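Side-chain contacts in phist (PDB 4JLE), which binds the virulence factor PfEMP1, probably its ATS domain through this PHIST domain, and comigrates with it to knobs on the infected erythrocyte surface: residues G154-L157 against N158-K162; I132-R135 against K136-D140; L124-V127 against K128-I132. One frame throughout, in Å; residues are numbered along the deposited sequence. Where two conformers were deposited one is given.

Contact 1 of 3, residues G154-L157 against N158-K162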
ATOM      1  N   GLY B 154     -10.032   4.238  29.011  1.00 48.88           N
ATOM      2  CA  GLY B 154     -11.229   4.599  29.760  1.00 48.52           C
ATOM      3  C   GLY B 154     -11.121   4.199  31.216  1.00 55.90           C
ATOM      4  O   GLY B 154     -11.594   4.924  32.103  1.00 56.58           O
ATOM      5  N   GLU B 155     -10.485   3.037  31.481  1.00 54.35           N
ATOM      6  CA  GLU B 155     -10.247   2.561  32.864  1.00 55.11           C
ATOM      7  C   GLU B 155      -9.230   3.513  33.572  1.00 63.19           C
ATOM      8  O   GLU B 155      -9.488   3.919  34.704  1.00 63.20           O
ATOM      9  CB  GLU B 155      -9.797   1.092  32.886  1.00 55.36           C
ATOM     10  CG  GLU B 155     -10.936   0.116  32.589  1.00 60.34           C
ATOM     11  CD  GLU B 155     -10.592  -1.293  32.098  1.00 87.25           C
ATOM     12  OE1 GLU B 155      -9.412  -1.571  31.775  1.00 82.73           O
ATOM     13  OE2 GLU B 155     -11.523  -2.128  32.024  1.00 73.48           O
ATOM     14  N   MET B 156      -8.147   3.929  32.859  1.00 63.01           N
ATOM     15  CA  MET B 156      -7.093   4.864  33.285  1.00 65.60           C
ATOM     16  C   MET B 156      -7.702   6.227  33.647  1.00 69.23           C
ATOM     17  O   MET B 156      -7.284   6.829  34.637  1.00 70.82           O
ATOM     18  CB  MET B 156      -6.023   5.008  32.168  1.00 68.91           C
ATOM     19  CG  MET B 156      -4.853   5.943  32.498  1.00 75.60           C
ATOM     20  SD  MET B 156      -5.186   7.714  32.161  1.00 82.77           S
ATOM     21  CE  MET B 156      -4.573   7.866  30.497  1.00 78.49           C
ATOM     22  N   LEU B 157      -8.671   6.723  32.842  1.00 64.45           N
ATOM     23  CA  LEU B 157      -9.350   7.999  33.105  1.00 62.70           C
ATOM     24  C   LEU B 157     -10.196   7.906  34.362  1.00 69.51           C
ATOM     25  O   LEU B 157     -10.125   8.803  35.196  1.00 71.04           O
ATOM     26  CB  LEU B 157     -10.228   8.463  31.925  1.00 60.62           C
ATOM     27  CG  LEU B 157      -9.530   8.850  30.612  1.00 63.31           C
ATOM     28  CD1 LEU B 157     -10.553   9.211  29.555  1.00 62.54           C
ATOM     29  CD2 LEU B 157      -8.525   9.986  30.800  1.00 61.75           C
ATOM     30  N   ASN B 158     -10.994   6.831  34.503  1.00 66.87           N
ATOM     31  CA  ASN B 158     -11.862   6.615  35.660  1.00 68.09           C
ATOM     32  C   ASN B 158     -11.022   6.608  36.952  1.00 74.92           C
ATOM     33  O   ASN B 158     -11.430   7.246  37.931  1.00 74.12           O
ATOM     34  CB  ASN B 158     -12.690   5.329  35.493  1.00 68.38           C
ATOM     35  CG  ASN B 158     -13.934   5.466  34.624  1.00 94.84           C
ATOM     36  OD1 ASN B 158     -14.223   6.520  34.029  1.00 96.38           O
ATOM     37  ND2 ASN B 158     -14.720   4.397  34.540  1.00 83.33           N
ATOM     38  N   GLN B 159      -9.799   5.996  36.902  1.00 73.62           N
ATOM     39  CA  GLN B 159      -8.809   5.956  37.996  1.00 76.06           C
ATOM     40  C   GLN B 159      -8.449   7.387  38.440  1.00 82.42           C
ATOM     41  O   GLN B 159      -8.663   7.727  39.603  1.00 83.24           O
ATOM     42  CB  GLN B 159      -7.533   5.199  37.568  1.00 77.97           C
ATOM     43  CG  GLN B 159      -7.662   3.673  37.565  1.00 98.89           C
ATOM     44  CD  GLN B 159      -6.594   2.961  36.742  1.00121.00           C
ATOM     45  OE1 GLN B 159      -5.590   3.540  36.297  1.00116.72           O
ATOM     46  NE2 GLN B 159      -6.789   1.670  36.513  1.00112.33           N
ATOM     47  N   LYS B 160      -7.987   8.240  37.489  1.00 79.15           N
ATOM     48  CA  LYS B 160      -7.617   9.645  37.727  1.00 78.94           C
ATOM     49  C   LYS B 160      -8.830  10.456  38.235  1.00 86.19           C
ATOM     50  O   LYS B 160      -8.662  11.308  39.116  1.00 88.12           O
ATOM     51  CB  LYS B 160      -7.010  10.299  36.471  1.00 78.91           C
ATOM     52  CG  LYS B 160      -5.612   9.830  36.148  1.00 91.93           C
ATOM     53  CD  LYS B 160      -5.059  10.570  34.948  1.00100.87           C
ATOM     54  CE  LYS B 160      -3.698  10.027  34.567  1.00113.21           C
ATOM     55  NZ  LYS B 160      -3.326  10.333  33.156  1.00119.70           N
ATOM     56  N   ARG B 161     -10.050  10.145  37.726  1.00 82.12           N
ATOM     57  CA  ARG B 161     -11.307  10.785  38.139  1.00 82.25           C
ATOM     58  C   ARG B 161     -11.699  10.391  39.584  1.00 91.45           C
ATOM     59  O   ARG B 161     -12.112  11.261  40.347  1.00 90.71           O
ATOM     60  CB  ARG B 161     -12.448  10.438  37.178  1.00 78.05           C
ATOM     61  CG  ARG B 161     -12.366  11.167  35.839  1.00 75.26           C
ATOM     62  CD  ARG B 161     -13.117  10.408  34.771  1.00 74.15           C
ATOM     63  NE  ARG B 161     -12.992  11.023  33.450  1.00 73.16           N
ATOM     64  CZ  ARG B 161     -13.362  10.429  32.320  1.00 76.36           C
ATOM     65  NH1 ARG B 161     -13.857   9.197  32.341  1.00 65.59           N
ATOM     66  NH2 ARG B 161     -13.223  11.056  31.159  1.00 53.35           N
ATOM     67  N   LYS B 162     -11.576   9.090  39.948  1.00 92.28           N
ATOM     68  CA  LYS B 162     -11.883   8.549  41.285  1.00 95.03           C
ATOM     69  C   LYS B 162     -10.940   9.140  42.347  1.00104.10           C
ATOM     70  O   LYS B 162     -11.375   9.421  43.472  1.00105.19           O
ATOM     71  CB  LYS B 162     -11.789   7.007  41.304  1.00 97.89           C
ATOM     72  CG  LYS B 162     -12.946   6.299  40.604  1.00111.30           C
ATOM     73  CD  LYS B 162     -12.861   4.777  40.744  1.00122.62           C
ATOM     74  CE  LYS B 162     -11.938   4.135  39.729  1.00134.85           C
ATOM     75  NZ  LYS B 162     -11.938   2.657  39.841  1.00142.32           N
TER
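Arg161 N donates to Leu157 O at 2.9 Å, the shortest of four successive i to i+4 backbone bonds that join 154-157 to 158-162 near the C-terminal end of helix 117-163. The others run from Asn158 N to Gly154 O, from Gln159 N to Glu155 O and, longest at 3.3 Å, from Lys160 N to Met156 O. One side-chain bond accompanies them: Arg161 NH1 reaches Asn158 OD1 over 3.2 Å, somewhat bent at 140° at the hydrogen, yet lying in both the carbonyl plane and the guanidinium plane. The same guanidinium is held more widely, since its NH1 and NH2 donate to the backbone carbonyls of Tyr73 and Lys74 of the second subunit. Leu157 supplies the apolar support: its CB lies over the centre of one guanidinium face, 3.7 Å from Arg161 CZ, while CD1 comes within 3.6 Å of NH2. Arg161 arrives there with its chain extended from CG to NE, running back across Leu157 O. On another side of the helix, Met156 meets Lys160 obliquely. With CG anti to the backbone N (chi1 -179°), the methionine bends at its next two torsions and sets SD 3.4 Å from Lys160 NZ, a close approach of sulfur and ammonium. Leu157 also packs on Pro76 of the second subunit, and Glu155 and Asn158 on its Tyr73. The in-plane amide oxygen and the leucine beneath the face together limit how the Arg161 guanidinium can turn, consistent with their presenting it to the partner chain's carbonyls.

Contact 2 of 3, residues I132-R135 against K136-D140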
ATOM      1  N   ILE B 132     -13.888 -10.435   0.467  1.00 51.04           N
ATOM      2  CA  ILE B 132     -14.889 -10.711   1.488  1.00 51.18           C
ATOM      3  C   ILE B 132     -14.157 -11.245   2.729  1.00 53.29           C
ATOM      4  O   ILE B 132     -14.383 -10.753   3.819  1.00 55.67           O
ATOM      5  CB  ILE B 132     -16.011 -11.653   0.961  1.00 55.68           C
ATOM      6  CG1 ILE B 132     -16.881 -10.921  -0.090  1.00 56.09           C
ATOM      7  CG2 ILE B 132     -16.902 -12.168   2.117  1.00 56.76           C
ATOM      8  CD1 ILE B 132     -17.790 -11.840  -0.971  1.00 68.63           C
ATOM      9  N   GLU B 133     -13.237 -12.168   2.538  1.00 47.92           N
ATOM     10  CA  GLU B 133     -12.391 -12.774   3.559  1.00 47.48           C
ATOM     11  C   GLU B 133     -11.508 -11.718   4.252  1.00 50.40           C
ATOM     12  O   GLU B 133     -11.389 -11.725   5.486  1.00 52.24           O
ATOM     13  CB  GLU B 133     -11.521 -13.837   2.900  1.00 49.82           C
ATOM     14  CG  GLU B 133     -11.481 -15.172   3.613  1.00 69.51           C
ATOM     15  CD  GLU B 133     -10.420 -16.088   3.038  1.00109.11           C
ATOM     16  OE1 GLU B 133      -9.349 -16.224   3.674  1.00111.79           O
ATOM     17  OE2 GLU B 133     -10.636 -16.630   1.929  1.00110.91           O
ATOM     18  N   PHE B 134     -10.926 -10.783   3.465  1.00 44.06           N
ATOM     19  CA  PHE B 134     -10.109  -9.698   3.990  1.00 42.23           C
ATOM     20  C   PHE B 134     -10.969  -8.811   4.931  1.00 45.97           C
ATOM     21  O   PHE B 134     -10.568  -8.551   6.077  1.00 45.40           O
ATOM     22  CB  PHE B 134      -9.484  -8.857   2.842  1.00 42.79           C
ATOM     23  CG  PHE B 134      -8.820  -7.579   3.325  1.00 44.63           C
ATOM     24  CD1 PHE B 134      -7.488  -7.581   3.745  1.00 46.41           C
ATOM     25  CD2 PHE B 134      -9.536  -6.375   3.385  1.00 45.29           C
ATOM     26  CE1 PHE B 134      -6.884  -6.407   4.210  1.00 46.36           C
ATOM     27  CE2 PHE B 134      -8.944  -5.209   3.888  1.00 46.01           C
ATOM     28  CZ  PHE B 134      -7.630  -5.234   4.305  1.00 44.75           C
ATOM     29  N   ARG B 135     -12.159  -8.389   4.447  1.00 42.05           N
ATOM     30  CA  ARG B 135     -13.067  -7.518   5.188  1.00 42.37           C
ATOM     31  C   ARG B 135     -13.547  -8.128   6.525  1.00 50.07           C
ATOM     32  O   ARG B 135     -13.566  -7.422   7.541  1.00 49.83           O
ATOM     33  CB  ARG B 135     -14.243  -7.124   4.303  1.00 43.36           C
ATOM     34  CG  ARG B 135     -13.894  -5.959   3.367  1.00 51.19           C
ATOM     35  CD  ARG B 135     -15.128  -5.316   2.739  1.00 52.02           C
ATOM     36  NE  ARG B 135     -15.868  -6.264   1.899  1.00 56.75           N
ATOM     37  CZ  ARG B 135     -15.613  -6.464   0.609  1.00 71.19           C
ATOM     38  NH1 ARG B 135     -14.680  -5.750  -0.010  1.00 53.47           N
ATOM     39  NH2 ARG B 135     -16.302  -7.367  -0.075  1.00 50.56           N
ATOM     40  N   LYS B 136     -13.889  -9.437   6.538  1.00 49.72           N
ATOM     41  CA  LYS B 136     -14.294 -10.160   7.746  1.00 51.04           C
ATOM     42  C   LYS B 136     -13.162 -10.133   8.790  1.00 56.39           C
ATOM     43  O   LYS B 136     -13.396  -9.783   9.938  1.00 58.23           O
ATOM     44  CB  LYS B 136     -14.649 -11.622   7.421  1.00 55.02           C
ATOM     45  CG  LYS B 136     -16.092 -11.881   7.037  1.00 76.24           C
ATOM     46  CD  LYS B 136     -16.247 -13.270   6.435  1.00 95.63           C
ATOM     47  CE  LYS B 136     -17.512 -13.445   5.631  1.00115.07           C
ATOM     48  NZ  LYS B 136     -17.394 -14.590   4.683  1.00128.10           N
ATOM     49  N   SER B 137     -11.943 -10.516   8.375  1.00 51.76           N
ATOM     50  CA  SER B 137     -10.740 -10.545   9.192  1.00 50.80           C
ATOM     51  C   SER B 137     -10.424  -9.147   9.814  1.00 51.64           C
ATOM     52  O   SER B 137     -10.205  -9.057  11.028  1.00 53.00           O
ATOM     53  CB  SER B 137      -9.560 -11.045   8.354  1.00 55.24           C
ATOM     54  OG  SER B 137      -8.310 -10.826   8.995  1.00 66.32           O
ATOM     55  N   MET B 138     -10.437  -8.081   8.970  0.50 43.56           N
ATOM     56  CA  MET B 138     -10.197  -6.670   9.299  0.50 40.46           C
ATOM     57  C   MET B 138     -11.173  -6.190  10.382  0.50 45.16           C
ATOM     58  O   MET B 138     -10.776  -5.463  11.301  0.50 44.88           O
ATOM     59  CB  MET B 138     -10.363  -5.825   8.009  0.50 41.02           C
ATOM     60  CG  MET B 138     -10.282  -4.322   8.205  0.50 42.36           C
ATOM     61  SD  MET B 138     -10.795  -3.395   6.736  0.50 44.69           S
ATOM     62  CE  MET B 138     -11.720  -2.119   7.493  0.50 40.92           C
ATOM     63  N   PHE B 139     -12.448  -6.607  10.270  1.00 42.20           N
ATOM     64  CA  PHE B 139     -13.491  -6.235  11.212  1.00 41.00           C
ATOM     65  C   PHE B 139     -13.126  -6.771  12.605  1.00 51.08           C
ATOM     66  O   PHE B 139     -13.044  -6.008  13.576  1.00 52.63           O
ATOM     67  CB  PHE B 139     -14.871  -6.772  10.768  1.00 40.93           C
ATOM     68  CG  PHE B 139     -15.986  -6.351  11.712  1.00 40.59           C
ATOM     69  CD1 PHE B 139     -16.389  -5.030  11.783  1.00 40.49           C
ATOM     70  CD2 PHE B 139     -16.592  -7.271  12.567  1.00 43.62           C
ATOM     71  CE1 PHE B 139     -17.396  -4.637  12.654  1.00 42.88           C
ATOM     72  CE2 PHE B 139     -17.597  -6.869  13.461  1.00 45.81           C
ATOM     73  CZ  PHE B 139     -17.989  -5.561  13.494  1.00 43.47           C
ATOM     74  N   ASP B 140     -12.859  -8.069  12.667  1.00 48.88           N
ATOM     75  CA  ASP B 140     -12.532  -8.814  13.892  1.00 49.95           C
ATOM     76  C   ASP B 140     -11.237  -8.328  14.535  1.00 51.13           C
ATOM     77  O   ASP B 140     -11.215  -8.055  15.728  1.00 52.48           O
ATOM     78  CB  ASP B 140     -12.410 -10.303  13.530  1.00 53.27           C
ATOM     79  CG  ASP B 140     -13.688 -11.052  13.170  1.00 69.63           C
ATOM     80  OD1 ASP B 140     -14.791 -10.574  13.529  1.00 68.93           O
ATOM     81  OD2 ASP B 140     -13.579 -12.158  12.602  1.00 86.45           O
TER
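Phe134 and Met138, one turn apart on helix 117-163, make a Met-aromatic approach in the methionine conformer described; the pair is provisional, because Met138 has a second conformer. Here Met138 SD lies 3.9 Å from Phe134 CE2 and 4.9 Å from the ring centroid, 56° off the ring normal, an oblique approach. Both side chains leave the backbone with CG anti to N (chi1 170° for Phe134), and they cross at a slant. Van der Waals packing joins Ile132 and Lys136, which run side by side in the same direction: the extended lysine lays CE 3.8 Å from Ile132 CG2, and its NZ passes the same methyl at 3.6 Å. Backbone hydrogen bonds repeat along the turn, from Lys136 N to Ile132 O, Ser137 N to Glu133 O, Met138 N to Phe134 O (2.9 Å) and Phe139 N to Arg135 O. Arg135 NH1 makes a salt bridge to Glu51 OE1 of the second subunit. Phe134 packs on Gln98, Met138 on Phe55 and Phe139 on Ile62 of that subunit, while Trp131 of the same chain meets the Phe134 ring edge-to-face. The chemistry therefore divides round the helix: Phe134 and Arg135 serve the subunit interface, whereas the Ile132-Lys136 pair belongs to the exposed surface.

Contact 3 of 3, residues L124-V127 against K128-I132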
ATOM      1  N   LEU B 124     -11.586 -13.068 -11.395  1.00 63.06           N
ATOM      2  CA  LEU B 124     -12.518 -12.106 -10.827  1.00 62.93           C
ATOM      3  C   LEU B 124     -13.268 -12.680  -9.624  1.00 66.20           C
ATOM      4  O   LEU B 124     -13.391 -12.001  -8.616  1.00 65.51           O
ATOM      5  CB  LEU B 124     -13.497 -11.675 -11.925  1.00 63.51           C
ATOM      6  CG  LEU B 124     -14.219 -10.353 -11.735  1.00 67.77           C
ATOM      7  CD1 LEU B 124     -13.250  -9.165 -11.791  1.00 66.26           C
ATOM      8  CD2 LEU B 124     -15.262 -10.191 -12.797  1.00 71.53           C
ATOM      9  N   GLU B 125     -13.721 -13.933  -9.713  1.00 63.75           N
ATOM     10  CA  GLU B 125     -14.427 -14.611  -8.628  1.00 63.88           C
ATOM     11  C   GLU B 125     -13.491 -14.824  -7.434  1.00 63.42           C
ATOM     12  O   GLU B 125     -13.932 -14.680  -6.305  1.00 64.42           O
ATOM     13  CB  GLU B 125     -15.040 -15.937  -9.111  1.00 67.20           C
ATOM     14  CG  GLU B 125     -16.350 -15.713  -9.854  1.00 86.15           C
ATOM     15  CD  GLU B 125     -16.949 -16.854 -10.662  1.00123.98           C
ATOM     16  OE1 GLU B 125     -16.206 -17.770 -11.090  1.00130.90           O
ATOM     17  OE2 GLU B 125     -18.171 -16.788 -10.926  1.00120.05           O
ATOM     18  N   TYR B 126     -12.205 -15.100  -7.684  1.00 56.61           N
ATOM     19  CA  TYR B 126     -11.186 -15.271  -6.647  1.00 54.63           C
ATOM     20  C   TYR B 126     -10.917 -13.932  -5.924  1.00 57.22           C
ATOM     21  O   TYR B 126     -10.856 -13.914  -4.699  1.00 55.51           O
ATOM     22  CB  TYR B 126      -9.891 -15.833  -7.248  1.00 53.70           C
ATOM     23  CG  TYR B 126      -8.744 -15.956  -6.271  1.00 54.42           C
ATOM     24  CD1 TYR B 126      -8.599 -17.087  -5.473  1.00 55.84           C
ATOM     25  CD2 TYR B 126      -7.779 -14.956  -6.168  1.00 55.84           C
ATOM     26  CE1 TYR B 126      -7.529 -17.216  -4.584  1.00 54.87           C
ATOM     27  CE2 TYR B 126      -6.690 -15.084  -5.301  1.00 57.05           C
ATOM     28  CZ  TYR B 126      -6.570 -16.219  -4.510  1.00 65.79           C
ATOM     29  OH  TYR B 126      -5.520 -16.339  -3.634  1.00 69.56           O
ATOM     30  N   VAL B 127     -10.741 -12.835  -6.683  1.00 53.36           N
ATOM     31  CA  VAL B 127     -10.505 -11.493  -6.156  1.00 52.86           C
ATOM     32  C   VAL B 127     -11.680 -11.084  -5.227  1.00 58.29           C
ATOM     33  O   VAL B 127     -11.433 -10.619  -4.106  1.00 57.19           O
ATOM     34  CB  VAL B 127     -10.277 -10.496  -7.321  1.00 56.49           C
ATOM     35  CG1 VAL B 127     -10.468  -9.037  -6.891  1.00 55.08           C
ATOM     36  CG2 VAL B 127      -8.905 -10.713  -7.941  1.00 56.52           C
ATOM     37  N   LYS B 128     -12.939 -11.313  -5.672  1.00 56.58           N
ATOM     38  CA  LYS B 128     -14.149 -10.992  -4.896  1.00 56.72           C
ATOM     39  C   LYS B 128     -14.217 -11.795  -3.574  1.00 61.59           C
ATOM     40  O   LYS B 128     -14.507 -11.208  -2.523  1.00 60.95           O
ATOM     41  CB  LYS B 128     -15.418 -11.198  -5.733  1.00 59.95           C
ATOM     42  CG  LYS B 128     -15.595 -10.138  -6.824  1.00 82.07           C
ATOM     43  CD  LYS B 128     -16.997 -10.121  -7.413  1.00100.94           C
ATOM     44  CE  LYS B 128     -17.153  -9.059  -8.485  1.00116.60           C
ATOM     45  NZ  LYS B 128     -18.572  -8.891  -8.912  1.00127.33           N
ATOM     46  N   ARG B 129     -13.887 -13.120  -3.631  1.00 58.45           N
ATOM     47  CA  ARG B 129     -13.878 -14.014  -2.462  1.00 59.02           C
ATOM     48  C   ARG B 129     -12.801 -13.591  -1.460  1.00 59.59           C
ATOM     49  O   ARG B 129     -13.082 -13.526  -0.268  1.00 60.41           O
ATOM     50  CB  ARG B 129     -13.699 -15.497  -2.863  1.00 62.91           C
ATOM     51  CG  ARG B 129     -15.034 -16.184  -3.131  1.00 79.75           C
ATOM     52  CD  ARG B 129     -14.947 -17.690  -3.366  1.00 94.06           C
ATOM     53  NE  ARG B 129     -14.254 -18.037  -4.613  1.00100.65           N
ATOM     54  CZ  ARG B 129     -14.815 -18.074  -5.821  1.00103.59           C
ATOM     55  NH1 ARG B 129     -16.104 -17.783  -5.974  1.00 82.80           N
ATOM     56  NH2 ARG B 129     -14.090 -18.394  -6.882  1.00 85.32           N
ATOM     57  N   GLU B 130     -11.601 -13.249  -1.947  1.00 53.09           N
ATOM     58  CA  GLU B 130     -10.481 -12.772  -1.129  1.00 52.71           C
ATOM     59  C   GLU B 130     -10.808 -11.450  -0.439  1.00 54.48           C
ATOM     60  O   GLU B 130     -10.395 -11.266   0.703  1.00 53.33           O
ATOM     61  CB  GLU B 130      -9.207 -12.611  -1.965  1.00 53.97           C
ATOM     62  CG  GLU B 130      -8.584 -13.926  -2.406  1.00 64.48           C
ATOM     63  CD  GLU B 130      -7.981 -14.769  -1.299  1.00 91.07           C
ATOM     64  OE1 GLU B 130      -6.891 -14.400  -0.800  1.00 94.65           O
ATOM     65  OE2 GLU B 130      -8.598 -15.800  -0.936  1.00 75.34           O
ATOM     66  N   TRP B 131     -11.561 -10.546  -1.114  1.00 49.87           N
ATOM     67  CA  TRP B 131     -11.949  -9.278  -0.517  1.00 48.47           C
ATOM     68  C   TRP B 131     -12.986  -9.454   0.601  1.00 53.62           C
ATOM     69  O   TRP B 131     -12.950  -8.708   1.577  1.00 53.94           O
ATOM     70  CB  TRP B 131     -12.480  -8.327  -1.564  1.00 45.79           C
ATOM     71  CG  TRP B 131     -11.415  -7.521  -2.229  1.00 45.39           C
ATOM     72  CD1 TRP B 131     -11.165  -7.447  -3.572  1.00 47.27           C
ATOM     73  CD2 TRP B 131     -10.508  -6.599  -1.596  1.00 44.53           C
ATOM     74  NE1 TRP B 131     -10.225  -6.488  -3.819  1.00 45.21           N
ATOM     75  CE2 TRP B 131      -9.758  -5.990  -2.622  1.00 47.27           C
ATOM     76  CE3 TRP B 131     -10.241  -6.242  -0.251  1.00 45.04           C
ATOM     77  CZ2 TRP B 131      -8.786  -5.009  -2.349  1.00 46.67           C
ATOM     78  CZ3 TRP B 131      -9.289  -5.271   0.019  1.00 45.41           C
ATOM     79  CH2 TRP B 131      -8.572  -4.664  -1.014  1.00 45.35           C
ATOM     80  N   ILE B 132     -13.888 -10.435   0.467  1.00 51.04           N
ATOM     81  CA  ILE B 132     -14.889 -10.711   1.488  1.00 51.18           C
ATOM     82  C   ILE B 132     -14.157 -11.245   2.729  1.00 53.29           C
ATOM     83  O   ILE B 132     -14.383 -10.753   3.819  1.00 55.67           O
ATOM     84  CB  ILE B 132     -16.011 -11.653   0.961  1.00 55.68           C
ATOM     85  CG1 ILE B 132     -16.881 -10.921  -0.090  1.00 56.09           C
ATOM     86  CG2 ILE B 132     -16.902 -12.168   2.117  1.00 56.76           C
ATOM     87  CD1 ILE B 132     -17.790 -11.840  -0.971  1.00 68.63           C
TER
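Glu130 CG sits over one face of the Tyr126 ring, 3.8 Å from the centroid and 18° off the normal, a CH-pi contact displaced toward the rim. Helix 117-163, which carries the pair, is the last long helix of the PHIST three-helix bundle. Glu130 bends at chi2, laying its carboxylate over the phenol end almost parallel to the ring, their planes 6° apart; CD is 3.7 Å from Tyr126 OH. Tyr105 of the second subunit stacks with the Tyr126 ring, so the tyrosine belongs to the interface between chains. The Arg129 guanidinium has Glu125 O above its centre, 3.5 Å from CZ, and its NH2 approaches Glu125 CB at 3.5 Å. The opposite charges stay apart, Glu125 OE1 being 4.8 Å from Arg129 NH2, and Glu125 OE2 instead has a weak, long ion pair with Lys121. Four backbone bonds of the i to i+4 kind, from Lys128 N to Leu124 O through Trp131 N to Val127 O, hold the turn. Packing is finished by Val127 and Trp131, both buried, whose side chains run alongside each other in the same direction. With Val127 CG1 anti to the backbone N (chi1 162°), this methyl reaches to 3.7 Å from Trp131 CD1.

Overall arrangement
All three contacts lie on helix 117-163, in the chain order contact 3, contact 2, contact 1. Contacts 3 and 2 are consecutive, share Ile132 and have centres 12 Å apart, both within the part of the chain that belongs to the Plasmodium RESA N-terminal family. Contact 1 stands farther along: its centre is 33 Å from that of contact 2 and 44 Å from that of contact 3, with nearest atoms about 17 and 30 Å away. It is also 39 Å from the centre of the chain, near the helix's C-terminal end. Each touches the second subunit, so this one helix contributes to the dimer interface at widely separated levels, from the tyrosine stack to the arginine near its end.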